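PDB 3L76: aspartokinase from Synechocystis, which probably catalyses the ATP-dependent phosphorylation of the beta-carboxyl group of aspartate, opening the route to threonine and lysine, and binds both of these amino acids at its ACT domains. Local coordinates for residues 280-290 with 548-558; 299-307 with 558-566. All blocks are in the same frame, centred on the assembly; numbering follows the deposited sequence.

Overall arrangement
Both contacts join the same two ACT regions of one chain, the families spanning 272-341 and 530-588. Contact 1 is partly buried and lies farther out, its centre about 25 Å from the centre of the chain. It brings together helices 284-294 and 543-552 and the loops beside them, with small residues and two phenylalanines on the helices and polar groups round a bound threonine. Contact 2, about 16 Å from that centre, is buried and joins the strands that follow those helices, by backbone bonds, branched aliphatic side chains and the amide of Gln304. Phe289 packs on Ile299 and Ile302 between them. Threonine touches both contacts; a bound lysine sits at the far, charged end of contact 2.

Contact 1: 280-290 with 548-558; sequences DRPGVASKLFR and FAALAQENINI. With THR (threonine), chain C.
Asn557 and Asp280 cross at about a right angle and share the ammonium group of a bound threonine. Turning the Asn557 amide away from its backbone N (chi1 -174°) carries OD1 to within 2.6 Å of threonine N, while ND2 makes a weak hydrogen bond of 3.3 Å to Asp280 OD1. That carboxylate oxygen also accepts from threonine N, at 2.9 Å, and Ile558 O provides a third acceptor, a set well suited to a positive group. A leucine in place of Asn557 would probably leave the ammonium one acceptor short and Asp280 without its tie to this loop. Pro282 lays its ring across Asn557, CG and CD against CB. Gly283, N-cap of the next helix, has a positive phi at which a CB would jam against Pro282 O; its N lies 3.8 Å from Ala552 CB. Ser286 OG lies against Ala549 CA and CB; such small residues let the axes of 284-290 and 548-552 approach to 8.1 Å, roughly antiparallel at 147°. Phe289 brings CD2 to the edge of the Phe548 ring, the planes inclined at 59°. The threonine carboxylate takes Ala285 N on OXT at 2.8 Å and Ile558 N on O, and the helix start would probably stabilise its charge. A ligand held between one domain's helix start and the other's strand-leading loop is characteristic of ACT-domain effector sites.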
loop_
_atom_site.group_PDB
_atom_site.type_symbol
_atom_site.label_atom_id
_atom_site.label_comp_id
_atom_site.label_asym_id
_atom_site.label_seq_id
_atom_site.Cartn_x
_atom_site.Cartn_y
_atom_site.Cartn_z
ATOM N N ASP A 280 25.028 -43.175 35.536
ATOM C CA ASP A 280 24.902 -41.886 34.857
ATOM C C ASP A 280 26.203 -41.105 34.851
ATOM O O ASP A 280 26.364 -40.149 35.603
ATOM C CB ASP A 280 23.796 -41.035 35.488
ATOM C CG ASP A 280 23.622 -39.692 34.788
ATOM O OD1 ASP A 280 24.023 -39.562 33.604
ATOM O OD2 ASP A 280 23.084 -38.764 35.419
ATOM N N ARG A 281 27.124 -41.510 33.989
ATOM C CA ARG A 281 28.414 -40.854 33.878
ATOM C C ARG A 281 28.886 -40.896 32.429
ATOM O O ARG A 281 28.423 -41.722 31.655
ATOM C CB ARG A 281 29.434 -41.560 34.772
ATOM C CG ARG A 281 29.624 -43.032 34.442
ATOM C CD ARG A 281 30.824 -43.635 35.166
ATOM N NE ARG A 281 30.977 -45.048 34.827
ATOM C CZ ARG A 281 30.763 -46.057 35.664
ATOM N NH1 ARG A 281 30.411 -45.827 36.923
ATOM N NH2 ARG A 281 30.912 -47.302 35.236
ATOM N N PRO A 282 29.819 -40.009 32.059
ATOM C CA PRO A 282 30.368 -40.035 30.702
ATOM C C PRO A 282 30.922 -41.410 30.322
ATOM O O PRO A 282 31.542 -42.085 31.147
ATOM C CB PRO A 282 31.503 -39.006 30.771
ATOM C CG PRO A 282 31.103 -38.085 31.844
ATOM C CD PRO A 282 30.416 -38.935 32.868
ATOM N N GLY A 283 30.687 -41.818 29.080
ATOM C CA GLY A 283 31.260 -43.041 28.555
ATOM C C GLY A 283 30.292 -44.198 28.413
ATOM O O GLY A 283 30.522 -45.106 27.620
ATOM N N VAL A 284 29.209 -44.175 29.182
ATOM C CA VAL A 284 28.262 -45.275 29.172
ATOM C C VAL A 284 27.594 -45.449 27.802
ATOM O O VAL A 284 27.703 -46.514 27.181
ATOM C CB VAL A 284 27.202 -45.115 30.256
ATOM C CG1 VAL A 284 26.291 -46.324 30.264
ATOM C CG2 VAL A 284 27.863 -44.953 31.609
ATOM N N ALA A 285 26.911 -44.414 27.318
ATOM C CA ALA A 285 26.217 -44.544 26.036
ATOM C C ALA A 285 27.225 -44.841 24.944
ATOM O O ALA A 285 26.983 -45.687 24.087
ATOM C CB ALA A 285 25.402 -43.296 25.704
ATOM N N SER A 286 28.362 -44.150 24.992
ATOM C CA SER A 286 29.449 -44.402 24.059
ATOM C C SER A 286 29.750 -45.897 23.913
ATOM O O SER A 286 29.726 -46.428 22.806
ATOM C CB SER A 286 30.707 -43.665 24.496
ATOM O OG SER A 286 31.726 -43.819 23.530
ATOM N N LYS A 287 30.005 -46.578 25.031
ATOM C CA LYS A 287 30.357 -47.999 24.989
ATOM C C LYS A 287 29.241 -48.889 24.456
ATOM O O LYS A 287 29.481 -49.742 23.611
ATOM C CB LYS A 287 30.832 -48.531 26.348
ATOM C CG LYS A 287 31.148 -50.022 26.290
ATOM C CD LYS A 287 32.099 -50.471 27.378
ATOM C CE LYS A 287 32.954 -51.653 26.909
ATOM N NZ LYS A 287 33.911 -51.285 25.817
ATOM N N LEU A 288 28.031 -48.697 24.965
ATOM C CA LEU A 288 26.864 -49.429 24.477
ATOM C C LEU A 288 26.805 -49.461 22.950
ATOM O O LEU A 288 26.824 -50.523 22.323
ATOM C CB LEU A 288 25.579 -48.782 24.993
ATOM C CG LEU A 288 24.385 -49.682 25.329
ATOM C CD1 LEU A 288 23.073 -48.877 25.275
ATOM C CD2 LEU A 288 24.301 -50.897 24.438
ATOM N N PHE A 289 26.726 -48.286 22.346
ATOM C CA PHE A 289 26.427 -48.223 20.933
ATOM C C PHE A 289 27.652 -48.535 20.090
ATOM O O PHE A 289 27.530 -49.022 18.971
ATOM C CB PHE A 289 25.776 -46.877 20.565
ATOM C CG PHE A 289 24.433 -46.665 21.218
ATOM C CD1 PHE A 289 23.298 -47.307 20.732
ATOM C CD2 PHE A 289 24.305 -45.844 22.325
ATOM C CE1 PHE A 289 22.058 -47.124 21.334
ATOM C CE2 PHE A 289 23.068 -45.654 22.937
ATOM C CZ PHE A 289 21.943 -46.296 22.440
ATOM N N ARG A 290 28.835 -48.273 20.631
ATOM C CA ARG A 290 30.048 -48.673 19.936
ATOM C C ARG A 290 30.035 -50.184 19.714
ATOM O O ARG A 290 30.182 -50.644 18.586
ATOM C CB ARG A 290 31.301 -48.244 20.692
ATOM C CG ARG A 290 31.711 -46.793 20.485
ATOM C CD ARG A 290 33.161 -46.599 20.897
ATOM N NE ARG A 290 33.425 -47.200 22.203
ATOM C CZ ARG A 290 33.782 -46.520 23.288
ATOM N NH1 ARG A 290 33.944 -45.203 23.229
ATOM N NH2 ARG A 290 33.987 -47.160 24.432
ATOM N N PHE A 548 28.304 -40.024 20.395
ATOM C CA PHE A 548 28.446 -40.194 21.843
ATOM C C PHE A 548 29.903 -40.360 22.276
ATOM O O PHE A 548 30.303 -39.882 23.333
ATOM C CB PHE A 548 27.637 -41.393 22.328
ATOM C CG PHE A 548 26.205 -41.367 21.908
ATOM C CD1 PHE A 548 25.549 -40.159 21.699
ATOM C CD2 PHE A 548 25.505 -42.550 21.720
ATOM C CE1 PHE A 548 24.218 -40.128 21.308
ATOM C CE2 PHE A 548 24.168 -42.528 21.335
ATOM C CZ PHE A 548 23.524 -41.313 21.138
ATOM N N ALA A 549 30.694 -41.043 21.459
ATOM C CA ALA A 549 32.098 -41.236 21.779
ATOM C C ALA A 549 32.817 -39.899 21.761
ATOM O O ALA A 549 33.727 -39.658 22.548
ATOM C CB ALA A 549 32.740 -42.195 20.807
ATOM N N ALA A 550 32.391 -39.028 20.857
ATOM C CA ALA A 550 32.996 -37.714 20.712
ATOM C C ALA A 550 32.807 -36.880 21.976
ATOM O O ALA A 550 33.702 -36.133 22.374
ATOM C CB ALA A 550 32.407 -37.000 19.507
ATOM N N LEU A 551 31.642 -37.010 22.606
ATOM C CA LEU A 551 31.349 -36.243 23.810
ATOM C C LEU A 551 32.054 -36.832 25.034
ATOM O O LEU A 551 32.491 -36.108 25.922
ATOM C CB LEU A 551 29.843 -36.182 24.053
ATOM C CG LEU A 551 28.980 -35.551 22.962
ATOM C CD1 LEU A 551 27.515 -35.772 23.270
ATOM C CD2 LEU A 551 29.278 -34.072 22.803
ATOM N N ALA A 552 32.158 -38.153 25.075
ATOM C CA ALA A 552 32.801 -38.815 26.188
ATOM C C ALA A 552 34.295 -38.512 26.227
ATOM O O ALA A 552 34.858 -38.320 27.310
ATOM C CB ALA A 552 32.555 -40.315 26.128
ATOM N N GLN A 553 34.928 -38.469 25.050
ATOM C CA GLN A 553 36.367 -38.209 24.943
ATOM C C GLN A 553 36.706 -36.832 25.483
ATOM O O GLN A 553 37.846 -36.553 25.837
ATOM C CB GLN A 553 36.851 -38.339 23.496
ATOM C CG GLN A 553 36.716 -39.739 22.919
ATOM C CD GLN A 553 36.912 -39.777 21.414
ATOM O OE1 GLN A 553 37.097 -38.744 20.774
ATOM N NE2 GLN A 553 36.863 -40.973 20.840
ATOM N N GLU A 554 35.701 -35.973 25.540
ATOM C CA GLU A 554 35.843 -34.654 26.126
ATOM C C GLU A 554 35.327 -34.662 27.553
ATOM O O GLU A 554 35.165 -33.614 28.154
ATOM C CB GLU A 554 35.070 -33.622 25.298
ATOM C CG GLU A 554 35.861 -33.081 24.131
ATOM C CD GLU A 554 36.945 -32.144 24.594
ATOM O OE1 GLU A 554 38.119 -32.380 24.248
ATOM O OE2 GLU A 554 36.621 -31.184 25.330
ATOM N N ASN A 555 35.066 -35.855 28.080
ATOM C CA ASN A 555 34.469 -36.027 29.402
ATOM C C ASN A 555 33.208 -35.185 29.576
ATOM O O ASN A 555 33.082 -34.406 30.517
ATOM C CB ASN A 555 35.481 -35.736 30.515
ATOM C CG ASN A 555 35.058 -36.315 31.851
ATOM O OD1 ASN A 555 33.895 -36.246 32.236
ATOM N ND2 ASN A 555 36.005 -36.894 32.561
ATOM N N ILE A 556 32.278 -35.345 28.645
ATOM C CA ILE A 556 31.024 -34.607 28.663
ATOM C C ILE A 556 29.879 -35.582 28.937
ATOM O O ILE A 556 29.695 -36.576 28.231
ATOM C CB ILE A 556 30.808 -33.847 27.326
ATOM C CG1 ILE A 556 31.760 -32.664 27.230
ATOM C CG2 ILE A 556 29.389 -33.348 27.191
ATOM C CD1 ILE A 556 31.737 -31.965 25.889
ATOM N N ASN A 557 29.120 -35.320 29.987
ATOM C CA ASN A 557 28.053 -36.232 30.340
ATOM C C ASN A 557 26.808 -35.983 29.504
ATOM O O ASN A 557 26.441 -34.838 29.242
ATOM C CB ASN A 557 27.722 -36.133 31.829
ATOM C CG ASN A 557 26.709 -37.171 32.265
ATOM O OD1 ASN A 557 26.894 -38.368 32.039
ATOM N ND2 ASN A 557 25.625 -36.716 32.887
ATOM N N ILE A 558 26.151 -37.063 29.102
ATOM C CA ILE A 558 24.950 -36.944 28.295
ATOM C C ILE A 558 23.718 -37.093 29.174
ATOM O O ILE A 558 23.453 -38.172 29.704
ATOM C CB ILE A 558 24.928 -37.984 27.167
ATOM C CG1 ILE A 558 26.185 -37.853 26.301
ATOM C CG2 ILE A 558 23.658 -37.830 26.332
ATOM C CD1 ILE A 558 26.331 -38.949 25.278
HETATM N N THR C . 25.295 -40.181 31.060
HETATM C CA THR C . 25.698 -41.368 30.294
HETATM C C THR C . 26.745 -41.036 29.235
HETATM O O THR C . 27.111 -39.861 29.060
HETATM C CB THR C . 24.493 -42.076 29.646
HETATM O OG1 THR C . 23.848 -41.190 28.715
HETATM C CG2 THR C . 23.490 -42.471 30.722
HETATM O OXT THR C . 27.256 -41.946 28.569
HETATM O O HOH W 1 21.770 -39.164 31.985
HETATM O O HOH W 2 29.131 -39.485 27.702
#

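Contact 2: 299-307 with 558-566; sequences IDLIIQSIH and IEMIATSEI. With LYS (lysine), chain E; THR (threonine), chain C.
Ile558 O receives the side-chain NE2 of Gln304 at 3.1 Å, at the start of an antiparallel seam between the edges of two ACT domains. The carbonyl of Glu559 accepts from the same NE2, also at 3.1 Å; NE2 stands above both carbonyl planes, more steeply at Glu559 O. Both oxygens lie close to the plane of the Gln304 amide, which fixes its rotation and turns OE1 to the hydroxyl of the bound threonine. A glutamine suits the place because it can both give and accept. Glu559 and Met560 form a classic beta bulge opposite Val571; Met560, bent at its thioether, lays SD near the backbone N of Ile306. Ile561 makes the one bridge of the seam, a hydrogen-bonded pair with Gln304: Gln304 N to Ile561 O and Ile561 N to Gln304 O, each 2.9 Å. Its CG2 packs on Ile302 CG2 at 3.8 Å, and its CD1 comes to 3.5 Å from Gln304 OE1, while CB and CG1 lie against Gln304 CB. Thr563 divides its two branches: CG2 rests against the backbone of Leu301 and Ile302, and OG1 faces the aliphatic chain of the bound lysine. The lysine's NZ is held by Ser564 O at 2.8 Å and by Asp300 O at 2.7 Å. Glu565 lies alongside Asp300; Gln270 and Lys395 bind one each, and Lys357 NZ bridges Asp300 OD2 and Glu565 OE2.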
loop_
_atom_site.group_PDB
_atom_site.type_symbol
_atom_site.label_atom_id
_atom_site.label_comp_id
_atom_site.label_asym_id
_atom_site.label_seq_id
_atom_site.Cartn_x
_atom_site.Cartn_y
_atom_site.Cartn_z
ATOM N N ILE A 299 20.624 -48.860 14.040
ATOM C CA ILE A 299 19.629 -48.448 15.030
ATOM C C ILE A 299 18.680 -47.331 14.511
ATOM O O ILE A 299 19.085 -46.455 13.751
ATOM C CB ILE A 299 20.322 -47.970 16.323
ATOM C CG1 ILE A 299 21.169 -49.095 16.911
ATOM C CG2 ILE A 299 19.296 -47.433 17.327
ATOM C CD1 ILE A 299 21.501 -48.907 18.353
ATOM N N ASP A 300 17.419 -47.385 14.925
ATOM C CA ASP A 300 16.458 -46.323 14.650
ATOM C C ASP A 300 16.303 -45.347 15.822
ATOM O O ASP A 300 17.057 -44.395 15.927
ATOM C CB ASP A 300 15.086 -46.900 14.309
ATOM C CG ASP A 300 14.072 -45.812 13.981
ATOM O OD1 ASP A 300 14.521 -44.723 13.586
ATOM O OD2 ASP A 300 12.850 -46.039 14.131
ATOM N N LEU A 301 15.310 -45.579 16.683
ATOM C CA LEU A 301 15.091 -44.736 17.853
ATOM C C LEU A 301 16.173 -44.892 18.932
ATOM O O LEU A 301 16.583 -45.999 19.278
ATOM C CB LEU A 301 13.715 -45.015 18.476
ATOM C CG LEU A 301 12.458 -44.438 17.827
ATOM C CD1 LEU A 301 11.226 -45.173 18.328
ATOM C CD2 LEU A 301 12.336 -42.929 18.090
ATOM N N ILE A 302 16.634 -43.766 19.456
ATOM C CA ILE A 302 17.382 -43.760 20.702
ATOM C C ILE A 302 16.724 -42.764 21.661
ATOM O O ILE A 302 16.639 -41.560 21.382
ATOM C CB ILE A 302 18.875 -43.427 20.502
ATOM C CG1 ILE A 302 19.495 -44.370 19.471
ATOM C CG2 ILE A 302 19.636 -43.501 21.848
ATOM C CD1 ILE A 302 20.965 -44.120 19.236
ATOM N N ILE A 303 16.237 -43.280 22.781
ATOM C CA ILE A 303 15.533 -42.460 23.755
ATOM C C ILE A 303 16.165 -42.558 25.151
ATOM O O ILE A 303 16.293 -43.635 25.735
ATOM C CB ILE A 303 14.035 -42.845 23.816
ATOM C CG1 ILE A 303 13.435 -42.871 22.405
ATOM C CG2 ILE A 303 13.258 -41.910 24.747
ATOM C CD1 ILE A 303 11.943 -43.159 22.374
ATOM N N GLN A 304 16.592 -41.424 25.674
ATOM C CA GLN A 304 17.053 -41.371 27.044
ATOM C C GLN A 304 16.502 -40.141 27.741
ATOM O O GLN A 304 16.919 -39.015 27.459
ATOM C CB GLN A 304 18.572 -41.371 27.100
ATOM C CG GLN A 304 19.118 -41.325 28.529
ATOM C CD GLN A 304 20.620 -41.166 28.557
ATOM O OE1 GLN A 304 21.374 -42.007 28.024
ATOM N NE2 GLN A 304 21.072 -40.078 29.163
ATOM N N SER A 305 15.562 -40.360 28.653
ATOM C CA SER A 305 14.942 -39.262 29.390
ATOM C C SER A 305 15.815 -38.849 30.575
ATOM O O SER A 305 17.019 -39.116 30.595
ATOM C CB SER A 305 13.519 -39.630 29.826
ATOM O OG SER A 305 12.898 -38.582 30.557
ATOM N N ILE A 306 15.207 -38.181 31.545
ATOM C CA ILE A 306 15.937 -37.653 32.690
ATOM C C ILE A 306 16.462 -38.759 33.623
ATOM O O ILE A 306 15.852 -39.831 33.742
ATOM C CB ILE A 306 15.066 -36.638 33.469
ATOM C CG1 ILE A 306 15.919 -35.886 34.486
ATOM C CG2 ILE A 306 13.886 -37.321 34.138
ATOM C CD1 ILE A 306 15.180 -34.843 35.241
ATOM N N HIS A 307 17.594 -38.493 34.270
ATOM C CA HIS A 307 18.201 -39.443 35.209
ATOM C C HIS A 307 17.245 -39.808 36.341
ATOM O O HIS A 307 16.316 -39.065 36.667
ATOM C CB HIS A 307 19.472 -38.855 35.811
ATOM C CG HIS A 307 19.204 -37.720 36.745
ATOM N ND1 HIS A 307 19.110 -37.884 38.107
ATOM C CD2 HIS A 307 18.952 -36.413 36.504
ATOM C CE1 HIS A 307 18.844 -36.719 38.669
ATOM N NE2 HIS A 307 18.731 -35.813 37.718
ATOM N N ILE A 558 26.151 -37.063 29.102
ATOM C CA ILE A 558 24.950 -36.944 28.295
ATOM C C ILE A 558 23.718 -37.093 29.174
ATOM O O ILE A 558 23.453 -38.172 29.704
ATOM C CB ILE A 558 24.928 -37.984 27.167
ATOM C CG1 ILE A 558 26.185 -37.853 26.301
ATOM C CG2 ILE A 558 23.658 -37.830 26.332
ATOM C CD1 ILE A 558 26.331 -38.949 25.278
ATOM N N GLU A 559 22.969 -36.004 29.332
ATOM C CA GLU A 559 21.830 -35.992 30.243
ATOM C C GLU A 559 20.592 -36.631 29.624
ATOM O O GLU A 559 19.880 -37.388 30.274
ATOM C CB GLU A 559 21.515 -34.563 30.700
ATOM C CG GLU A 559 22.696 -33.804 31.304
ATOM C CD GLU A 559 22.268 -32.545 32.050
ATOM O OE1 GLU A 559 21.111 -32.498 32.521
ATOM O OE2 GLU A 559 23.086 -31.605 32.173
ATOM N N MET A 560 20.327 -36.303 28.368
ATOM C CA MET A 560 19.183 -36.858 27.665
ATOM C C MET A 560 19.547 -37.086 26.212
ATOM O O MET A 560 20.420 -36.419 25.675
ATOM C CB MET A 560 17.974 -35.925 27.781
ATOM C CG MET A 560 17.545 -35.614 29.208
ATOM S SD MET A 560 15.830 -35.053 29.381
ATOM C CE MET A 560 15.886 -33.498 28.500
ATOM N N ILE A 561 18.882 -38.041 25.574
ATOM C CA ILE A 561 19.055 -38.278 24.145
ATOM C C ILE A 561 17.685 -38.399 23.505
ATOM O O ILE A 561 16.776 -38.998 24.084
ATOM C CB ILE A 561 19.822 -39.580 23.862
ATOM C CG1 ILE A 561 21.151 -39.614 24.610
ATOM C CG2 ILE A 561 20.035 -39.763 22.373
ATOM C CD1 ILE A 561 21.747 -41.001 24.690
ATOM N N ALA A 562 17.549 -37.819 22.313
ATOM C CA ALA A 562 16.318 -37.922 21.520
ATOM C C ALA A 562 16.614 -37.960 20.023
ATOM O O ALA A 562 17.574 -37.371 19.538
ATOM C CB ALA A 562 15.343 -36.791 21.849
ATOM N N THR A 563 15.761 -38.635 19.278
ATOM C CA THR A 563 16.145 -39.012 17.935
ATOM C C THR A 563 15.010 -38.864 16.905
ATOM O O THR A 563 13.830 -38.848 17.254
ATOM C CB THR A 563 16.708 -40.451 17.986
ATOM O OG1 THR A 563 18.052 -40.478 17.494
ATOM C CG2 THR A 563 15.842 -41.408 17.249
ATOM N N SER A 564 15.381 -38.680 15.644
ATOM C CA SER A 564 14.516 -39.054 14.521
ATOM C C SER A 564 15.378 -39.894 13.582
ATOM O O SER A 564 16.512 -40.222 13.916
ATOM C CB SER A 564 13.920 -37.833 13.813
ATOM O OG SER A 564 14.885 -37.130 13.070
ATOM N N GLU A 565 14.870 -40.263 12.420
ATOM C CA GLU A 565 15.691 -41.073 11.513
ATOM C C GLU A 565 16.979 -40.372 11.068
ATOM O O GLU A 565 17.936 -41.031 10.686
ATOM C CB GLU A 565 14.899 -41.513 10.279
ATOM C CG GLU A 565 13.593 -42.243 10.578
ATOM C CD GLU A 565 12.491 -41.302 10.985
ATOM O OE1 GLU A 565 12.717 -40.074 10.945
ATOM O OE2 GLU A 565 11.398 -41.792 11.324
ATOM N N ILE A 566 17.008 -39.043 11.107
ATOM C CA ILE A 566 18.158 -38.310 10.570
ATOM C C ILE A 566 18.709 -37.235 11.506
ATOM O O ILE A 566 19.627 -36.505 11.144
ATOM C CB ILE A 566 17.845 -37.677 9.165
ATOM C CG1 ILE A 566 16.926 -36.460 9.285
ATOM C CG2 ILE A 566 17.222 -38.712 8.223
ATOM C CD1 ILE A 566 16.624 -35.802 7.943
HETATM N N LYS E . 21.000 -45.468 12.366
HETATM C CA LYS E . 22.118 -44.763 12.977
HETATM C C LYS E . 22.926 -45.726 13.858
HETATM O O LYS E . 22.557 -46.899 14.028
HETATM C CB LYS E . 21.637 -43.545 13.777
HETATM C CG LYS E . 20.580 -43.848 14.863
HETATM C CD LYS E . 20.164 -42.563 15.608
HETATM C CE LYS E . 19.213 -41.704 14.776
HETATM N NZ LYS E . 18.024 -42.510 14.325
HETATM O OXT LYS E . 23.975 -45.363 14.396
HETATM N N THR C . 25.295 -40.181 31.060
HETATM C CA THR C . 25.698 -41.368 30.294
HETATM C C THR C . 26.745 -41.036 29.235
HETATM O O THR C . 27.111 -39.861 29.060
HETATM C CB THR C . 24.493 -42.076 29.646
HETATM O OG1 THR C . 23.848 -41.190 28.715
HETATM C CG2 THR C . 23.490 -42.471 30.722
HETATM O OXT THR C . 27.256 -41.946 28.569
HETATM O O HOH W 3 19.786 -36.397 32.911
#